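Local coordinates for protein 1,4-dihydroxy-2-naphthoyl-CoA hydrolase (Prochlorococcus marinus, PDB 2HX5) that probably hydrolyses 1,4-dihydroxy-2-naphthoyl-CoA to 1,4-dihydroxy-2-naphthoate and CoA, a step of phylloquinone (vitamin K1) biosynthesis, at residues Trp7-Thr19 against Ile80-Pro92. Numbering follows the deposited sequence.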
ATOM      1  N   TRP A   7      24.498 -10.372  -2.953  1.00 19.24           N
ATOM      2  CA  TRP A   7      23.080 -10.354  -3.311  1.00 16.09           C
ATOM      3  C   TRP A   7      22.113 -10.912  -2.246  1.00 13.29           C
ATOM      4  O   TRP A   7      20.897 -10.793  -2.413  1.00 16.47           O
ATOM      5  CB  TRP A   7      22.806 -11.059  -4.651  1.00 16.29           C
ATOM      6  CG  TRP A   7      23.138 -12.541  -4.708  1.00 14.78           C
ATOM      7  CD1 TRP A   7      22.301 -13.572  -4.353  1.00 14.92           C
ATOM      8  CD2 TRP A   7      24.325 -13.154  -5.180  1.00 14.86           C
ATOM      9  NE1 TRP A   7      22.895 -14.768  -4.554  1.00 16.18           N
ATOM     10  CE2 TRP A   7      24.160 -14.561  -5.051  1.00 18.13           C
ATOM     11  CE3 TRP A   7      25.535 -12.664  -5.670  1.00 19.25           C
ATOM     12  CZ2 TRP A   7      25.142 -15.466  -5.429  1.00 21.28           C
ATOM     13  CZ3 TRP A   7      26.489 -13.559  -6.048  1.00 18.28           C
ATOM     14  CH2 TRP A   7      26.304 -14.935  -5.916  1.00 16.28           C
ATOM     15  N   LEU A   8      22.657 -11.494  -1.173  1.00 14.82           N
ATOM     16  CA  LEU A   8      21.839 -12.055  -0.062  1.00 15.81           C
ATOM     17  C   LEU A   8      21.800 -11.225   1.202  1.00 17.52           C
ATOM     18  O   LEU A   8      20.970 -11.481   2.073  1.00 16.45           O
ATOM     19  CB  LEU A   8      22.305 -13.475   0.276  1.00 17.18           C
ATOM     20  CG  LEU A   8      22.222 -14.524  -0.833  1.00 14.84           C
ATOM     21  CD1 LEU A   8      22.825 -15.885  -0.358  1.00 18.08           C
ATOM     22  CD2 LEU A   8      20.824 -14.729  -1.341  1.00 16.14           C
ATOM     23  N   LEU A   9      22.712 -10.266   1.318  1.00 16.53           N
ATOM     24  CA  LEU A   9      22.742  -9.336   2.441  1.00 16.97           C
ATOM     25  C   LEU A   9      22.364  -7.978   1.921  1.00 17.97           C
ATOM     26  O   LEU A   9      23.124  -7.363   1.150  1.00 19.57           O
ATOM     27  CB  LEU A   9      24.118  -9.264   3.124  1.00 16.33           C
ATOM     28  CG  LEU A   9      24.655 -10.558   3.698  1.00 25.49           C
ATOM     29  CD1 LEU A   9      26.045 -10.339   4.392  1.00 27.86           C
ATOM     30  CD2 LEU A   9      23.663 -11.128   4.696  1.00 25.89           C
ATOM     31  N   LEU A  10      21.198  -7.502   2.309  1.00 16.27           N
ATOM     32  CA  LEU A  10      20.659  -6.303   1.745  1.00 15.96           C
ATOM     33  C   LEU A  10      20.290  -5.376   2.897  1.00 18.83           C
ATOM     34  O   LEU A  10      20.389  -5.746   4.073  1.00 20.37           O
ATOM     35  CB  LEU A  10      19.456  -6.642   0.836  1.00 18.87           C
ATOM     36  CG  LEU A  10      19.793  -7.608  -0.333  1.00 19.84           C
ATOM     37  CD1 LEU A  10      18.542  -8.133  -1.024  1.00 23.45           C
ATOM     38  CD2 LEU A  10      20.758  -6.935  -1.351  1.00 22.43           C
ATOM     39  N   ARG A  11      19.942  -4.138   2.581  1.00 19.47           N
ATOM     40  CA  ARG A  11      19.662  -3.141   3.581  1.00 21.61           C
ATOM     41  C   ARG A  11      18.466  -2.304   3.175  1.00 21.84           C
ATOM     42  O   ARG A  11      18.254  -2.037   1.991  1.00 23.44           O
ATOM     43  CB  ARG A  11      20.853  -2.205   3.753  1.00 25.06           C
ATOM     44  CG  ARG A  11      20.600  -1.006   4.684  1.00 30.23           C
ATOM     45  CD  ARG A  11      21.905  -0.191   4.837  1.00 34.59           C
ATOM     46  NE  ARG A  11      21.775   0.976   5.720  1.00 39.59           N
ATOM     47  CZ  ARG A  11      21.175   2.125   5.396  1.00 42.14           C
ATOM     48  NH1 ARG A  11      20.617   2.303   4.194  1.00 42.91           N
ATOM     49  NH2 ARG A  11      21.140   3.116   6.290  1.00 43.62           N
ATOM     50  N   ARG A  12      17.673  -1.923   4.157  1.00 20.75           N
ATOM     51  CA  ARG A  12      16.683  -0.879   3.917  1.00 23.57           C
ATOM     52  C   ARG A  12      16.364  -0.102   5.178  1.00 21.87           C
ATOM     53  O   ARG A  12      16.576  -0.525   6.313  1.00 21.44           O
ATOM     54  CB  ARG A  12      15.404  -1.426   3.302  1.00 26.40           C
ATOM     55  CG  ARG A  12      14.497  -2.174   4.262  1.00 25.53           C
ATOM     56  CD  ARG A  12      13.229  -2.677   3.541  1.00 25.55           C
ATOM     57  NE  ARG A  12      12.365  -1.630   3.016  1.00 25.34           N
ATOM     58  CZ  ARG A  12      11.848  -1.562   1.757  1.00 24.75           C
ATOM     59  NH1 ARG A  12      12.109  -2.414   0.779  1.00 22.48           N
ATOM     60  NH2 ARG A  12      11.011  -0.588   1.503  1.00 25.04           N
ATOM     61  N   VAL A  13      15.814   1.072   4.931  1.00 19.50           N
ATOM     62  CA  VAL A  13      15.446   1.992   5.989  1.00 16.62           C
ATOM     63  C   VAL A  13      13.911   2.081   6.010  1.00 14.99           C
ATOM     64  O   VAL A  13      13.243   2.249   4.962  1.00 18.44           O
ATOM     65  CB  VAL A  13      16.042   3.422   5.794  1.00 19.07           C
ATOM     66  CG1 VAL A  13      15.708   4.309   6.974  1.00 19.86           C
ATOM     67  CG2 VAL A  13      17.577   3.301   5.520  1.00 21.61           C
ATOM     68  N   VAL A  14      13.368   1.922   7.216  1.00 15.36           N
ATOM     69  CA  VAL A  14      11.938   1.994   7.475  1.00 14.57           C
ATOM     70  C   VAL A  14      11.475   3.468   7.256  1.00 14.38           C
ATOM     71  O   VAL A  14      12.075   4.386   7.780  1.00 16.13           O
ATOM     72  CB  VAL A  14      11.582   1.529   8.917  1.00 16.36           C
ATOM     73  CG1 VAL A  14      10.088   1.588   9.143  1.00 15.30           C
ATOM     74  CG2 VAL A  14      12.161   0.106   9.192  1.00 17.13           C
ATOM     75  N   ARG A  15      10.422   3.683   6.457  1.00 13.69           N
ATOM     76  CA  ARG A  15       9.960   5.024   6.153  1.00 15.56           C
ATOM     77  C   ARG A  15       8.626   5.310   6.863  1.00 13.86           C
ATOM     78  O   ARG A  15       7.953   4.375   7.364  1.00 15.48           O
ATOM     79  CB  ARG A  15       9.833   5.183   4.647  1.00 14.59           C
ATOM     80  CG  ARG A  15      11.175   5.032   3.913  1.00 14.22           C
ATOM     81  CD  ARG A  15      12.197   6.037   4.324  1.00 15.68           C
ATOM     82  NE  ARG A  15      13.489   5.924   3.582  1.00 16.91           N
ATOM     83  CZ  ARG A  15      14.630   6.447   4.012  1.00 15.95           C
ATOM     84  NH1 ARG A  15      14.731   7.180   5.107  1.00 18.84           N
ATOM     85  NH2 ARG A  15      15.713   6.286   3.292  1.00 20.37           N
ATOM     86  N   PHE A  16       8.308   6.588   6.951  1.00 14.28           N
ATOM     87  CA  PHE A  16       7.223   7.072   7.794  1.00 12.51           C
ATOM     88  C   PHE A  16       5.883   6.405   7.392  1.00 13.44           C
ATOM     89  O   PHE A  16       5.086   5.984   8.248  1.00 14.45           O
ATOM     90  CB  PHE A  16       7.125   8.572   7.693  1.00 11.62           C
ATOM     91  CG  PHE A  16       6.145   9.161   8.584  1.00 13.92           C
ATOM     92  CD1 PHE A  16       6.286   9.017   9.959  1.00 19.07           C
ATOM     93  CD2 PHE A  16       5.125   9.899   8.100  1.00 15.86           C
ATOM     94  CE1 PHE A  16       5.365   9.589  10.796  1.00 20.03           C
ATOM     95  CE2 PHE A  16       4.212  10.511   8.976  1.00 16.98           C
ATOM     96  CZ  PHE A  16       4.351  10.337  10.272  1.00 15.51           C
ATOM     97  N   GLY A  17       5.595   6.306   6.094  1.00 12.95           N
ATOM     98  CA  GLY A  17       4.365   5.695   5.583  1.00 13.75           C
ATOM     99  C   GLY A  17       4.238   4.213   5.843  1.00 13.70           C
ATOM    100  O   GLY A  17       3.140   3.653   5.634  1.00 14.87           O
ATOM    101  N   ASP A  18       5.332   3.568   6.273  1.00 12.79           N
ATOM    102  CA  ASP A  18       5.308   2.157   6.616  1.00 14.01           C
ATOM    103  C   ASP A  18       4.769   1.922   8.029  1.00 12.26           C
ATOM    104  O   ASP A  18       4.605   0.727   8.414  1.00 15.34           O
ATOM    105  CB  ASP A  18       6.704   1.572   6.564  1.00 16.29           C
ATOM    106  CG  ASP A  18       7.356   1.692   5.196  1.00 20.56           C
ATOM    107  OD1 ASP A  18       6.601   1.835   4.178  1.00 25.13           O
ATOM    108  OD2 ASP A  18       8.633   1.740   5.146  1.00 18.72           O
ATOM    109  N   THR A  19       4.540   2.966   8.809  1.00 13.21           N
ATOM    110  CA  THR A  19       4.143   2.899  10.216  1.00 13.65           C
ATOM    111  C   THR A  19       2.668   3.168  10.354  1.00 16.75           C
ATOM    112  O   THR A  19       2.025   3.676   9.429  1.00 18.78           O
ATOM    113  CB  THR A  19       4.895   3.937  11.076  1.00 15.34           C
ATOM    114  OG1 THR A  19       4.463   5.264  10.708  1.00 18.94           O
ATOM    115  CG2 THR A  19       6.351   3.684  11.016  1.00 18.41           C
ATOM    116  N   ILE A  80       9.502  -2.401  15.171  1.00 18.99           N
ATOM    117  CA  ILE A  80      10.287  -1.808  14.115  1.00 18.87           C
ATOM    118  C   ILE A  80       9.758  -0.416  13.910  1.00 19.26           C
ATOM    119  O   ILE A  80       8.529  -0.227  13.846  1.00 19.25           O
ATOM    120  CB  ILE A  80      10.152  -2.645  12.802  1.00 16.18           C
ATOM    121  CG1 ILE A  80      10.855  -4.008  12.982  1.00 17.62           C
ATOM    122  CG2 ILE A  80      10.720  -1.887  11.524  1.00 18.81           C
ATOM    123  CD1 ILE A  80      10.559  -5.045  11.888  1.00 21.12           C
ATOM    124  N   HIS A  81      10.659   0.556  13.862  1.00 18.33           N
ATOM    125  CA  HIS A  81      10.324   1.989  13.898  1.00 18.31           C
ATOM    126  C   HIS A  81      10.753   2.785  12.689  1.00 19.08           C
ATOM    127  O   HIS A  81      11.698   2.427  12.019  1.00 18.37           O
ATOM    128  CB  HIS A  81      11.025   2.620  15.124  1.00 19.24           C
ATOM    129  CG  HIS A  81      10.408   2.221  16.411  1.00 20.49           C
ATOM    130  ND1 HIS A  81      10.989   1.308  17.269  1.00 27.72           N
ATOM    131  CD2 HIS A  81       9.245   2.601  16.988  1.00 22.94           C
ATOM    132  CE1 HIS A  81      10.200   1.138  18.317  1.00 26.63           C
ATOM    133  NE2 HIS A  81       9.122   1.884  18.158  1.00 29.15           N
ATOM    134  N   THR A  82      10.070   3.900  12.426  0.50 20.06           N
ATOM    135  CA  THR A  82      10.465   4.777  11.330  0.50 22.46           C
ATOM    136  C   THR A  82      11.940   5.217  11.487  0.50 21.15           C
ATOM    137  O   THR A  82      12.386   5.648  12.565  0.50 20.43           O
ATOM    138  CB  THR A  82       9.449   5.977  11.086  0.50 25.51           C
ATOM    139  OG1 THR A  82      10.133   7.102  10.531  0.50 30.51           O
ATOM    140  CG2 THR A  82       8.780   6.430  12.362  0.50 22.62           C
ATOM    141  N   GLY A  83      12.689   5.101  10.403  1.00 20.00           N
ATOM    142  CA  GLY A  83      14.073   5.463  10.377  1.00 22.13           C
ATOM    143  C   GLY A  83      15.001   4.340  10.791  1.00 20.59           C
ATOM    144  O   GLY A  83      16.202   4.538  10.665  1.00 22.28           O
ATOM    145  N   ASP A  84      14.496   3.194  11.277  1.00 19.72           N
ATOM    146  CA  ASP A  84      15.343   2.017  11.553  1.00 18.94           C
ATOM    147  C   ASP A  84      16.056   1.572  10.285  1.00 19.36           C
ATOM    148  O   ASP A  84      15.441   1.508   9.223  1.00 19.79           O
ATOM    149  CB  ASP A  84      14.569   0.844  12.112  1.00 18.59           C
ATOM    150  CG  ASP A  84      14.223   0.961  13.600  1.00 21.04           C
ATOM    151  OD1 ASP A  84      14.759   1.827  14.331  1.00 22.44           O
ATOM    152  OD2 ASP A  84      13.387   0.153  14.052  1.00 23.40           O
ATOM    153  N   ALA A  85      17.371   1.299  10.407  1.00 20.28           N
ATOM    154  CA  ALA A  85      18.154   0.695   9.368  1.00 19.38           C
ATOM    155  C   ALA A  85      18.050  -0.804   9.607  1.00 19.42           C
ATOM    156  O   ALA A  85      18.488  -1.300  10.665  1.00 22.00           O
ATOM    157  CB  ALA A  85      19.630   1.148   9.485  1.00 19.77           C
ATOM    158  N   LEU A  86      17.487  -1.527   8.655  1.00 17.22           N
ATOM    159  CA  LEU A  86      17.342  -2.958   8.790  1.00 18.58           C
ATOM    160  C   LEU A  86      18.316  -3.702   7.881  1.00 17.92           C
ATOM    161  O   LEU A  86      18.420  -3.408   6.664  1.00 20.32           O
ATOM    162  CB  LEU A  86      15.918  -3.408   8.426  1.00 20.95           C
ATOM    163  CG  LEU A  86      14.789  -2.767   9.218  1.00 20.39           C
ATOM    164  CD1 LEU A  86      13.466  -3.335   8.653  1.00 22.89           C
ATOM    165  CD2 LEU A  86      14.907  -2.982  10.709  1.00 23.67           C
ATOM    166  N   ALA A  87      19.003  -4.677   8.452  1.00 17.52           N
ATOM    167  CA  ALA A  87      19.911  -5.564   7.736  1.00 18.65           C
ATOM    168  C   ALA A  87      19.065  -6.782   7.377  1.00 19.63           C
ATOM    169  O   ALA A  87      18.447  -7.366   8.277  1.00 21.62           O
ATOM    170  CB  ALA A  87      21.082  -5.899   8.647  1.00 18.81           C
HETATM  171  N   MSE A  88      18.940  -7.101   6.108  1.00 18.17           N
HETATM  172  CA  MSE A  88      18.118  -8.199   5.630  1.00 19.57           C
HETATM  173  C   MSE A  88      19.000  -9.315   5.114  1.00 23.62           C
HETATM  174  O   MSE A  88      19.878  -9.085   4.315  1.00 23.93           O
HETATM  175  CB  MSE A  88      17.226  -7.731   4.514  1.00 19.81           C
HETATM  176  CG  MSE A  88      16.208  -6.645   4.985  1.00 24.99           C
HETATM  177 SE   MSE A  88      15.009  -6.088   3.595  0.75 24.73          SE
HETATM  178  CE  MSE A  88      16.297  -5.047   2.503  1.00 29.52           C
ATOM    179  N   GLU A  89      18.818 -10.519   5.622  1.00 17.65           N
ATOM    180  CA  GLU A  89      19.558 -11.652   5.118  1.00 17.27           C
ATOM    181  C   GLU A  89      18.602 -12.638   4.488  1.00 15.39           C
ATOM    182  O   GLU A  89      17.616 -13.054   5.110  1.00 14.90           O
ATOM    183  CB  GLU A  89      20.302 -12.348   6.239  1.00 17.96           C
ATOM    184  CG  GLU A  89      21.007 -13.602   5.728  1.00 18.36           C
ATOM    185  CD  GLU A  89      22.200 -14.060   6.573  1.00 24.17           C
ATOM    186  OE1 GLU A  89      22.438 -13.476   7.677  1.00 28.70           O
ATOM    187  OE2 GLU A  89      22.885 -15.006   6.084  1.00 27.83           O
ATOM    188  N   LEU A  90      18.863 -13.022   3.252  1.00 14.61           N
ATOM    189  CA  LEU A  90      18.005 -13.916   2.499  1.00 14.61           C
ATOM    190  C   LEU A  90      18.674 -15.294   2.434  1.00 12.92           C
ATOM    191  O   LEU A  90      19.897 -15.421   2.191  1.00 13.42           O
ATOM    192  CB  LEU A  90      17.821 -13.417   1.046  1.00 16.00           C
ATOM    193  CG  LEU A  90      16.768 -12.357   0.786  1.00 17.29           C
ATOM    194  CD1 LEU A  90      17.062 -11.110   1.624  1.00 17.89           C
ATOM    195  CD2 LEU A  90      16.696 -12.062  -0.679  1.00 18.84           C
ATOM    196  N   ARG A  91      17.856 -16.318   2.622  1.00 15.50           N
ATOM    197  CA  ARG A  91      18.324 -17.695   2.487  1.00 15.19           C
ATOM    198  C   ARG A  91      17.336 -18.468   1.608  1.00 15.50           C
ATOM    199  O   ARG A  91      16.284 -18.884   2.102  1.00 15.67           O
ATOM    200  CB  ARG A  91      18.481 -18.363   3.858  1.00 16.77           C
ATOM    201  CG  ARG A  91      19.617 -17.785   4.668  1.00 16.98           C
ATOM    202  CD  ARG A  91      19.670 -18.382   6.065  1.00 23.22           C
ATOM    203  NE  ARG A  91      20.789 -17.960   6.925  1.00 27.93           N
ATOM    204  CZ  ARG A  91      20.742 -16.949   7.806  1.00 36.71           C
ATOM    205  NH1 ARG A  91      19.659 -16.131   7.939  1.00 28.49           N
ATOM    206  NH2 ARG A  91      21.821 -16.746   8.562  1.00 31.77           N
ATOM    207  N   PRO A  92      17.645 -18.584   0.305  1.00 16.87           N
ATOM    208  CA  PRO A  92      16.796 -19.339  -0.608  1.00 18.10           C
ATOM    209  C   PRO A  92      17.000 -20.857  -0.508  1.00 18.50           C
ATOM    210  O   PRO A  92      18.085 -21.298  -0.125  1.00 19.38           O
ATOM    211  CB  PRO A  92      17.183 -18.786  -2.002  1.00 20.10           C
ATOM    212  CG  PRO A  92      18.251 -17.739  -1.795  1.00 22.02           C
ATOM    213  CD  PRO A  92      18.771 -17.922  -0.408  1.00 16.04           C
TER
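Leu10 and Met88 form a hydrogen-bonded pair at what is, within this chain, the edge of the antiparallel hot-dog sheet, where the short strand 9-13 joins strand 85-96. Near-straight backbone bonds run both ways, Leu10 N to Met88 O at 2.9 Å and Met88 N to Leu10 O at 2.8 Å, and Arg12 pairs likewise with Leu86. On the face turned to helix 29-45, the selenomethionine chain of Met88 bends at its last torsion (chi3 -72°), which lays CE into the notch between Leu10 CB and Arg12 CB, while SE rests 3.8 Å from Arg12 CD. Arg12 runs on beyond it to a salt bridge with Glu36. At the helix-to-strand junction, Leu8 CD2 reaches over to Pro92 CD. On the other face Leu9 and Glu89 lie alongside each other.

Beyond the strand, Val14 is a second knob: CB comes within 3.2 Å of His81 O, and CG2 rests against both Ile80 CG2, at a tight 3.4 Å, and Leu86 CD1. Farther along, Thr19 CG2 abuts Thr82 CB, while the Thr19 hydroxyl is held by Phe16 O and by Ala21 N of a third subunit. A glycine in place of Thr19 would probably open a gap beside Thr82 and leave that subunit's amide without its acceptor. The turn from His81 to Asp84 is type II, and its Gly83 N donates to Val14 O at 2.8 Å from above the carbonyl plane.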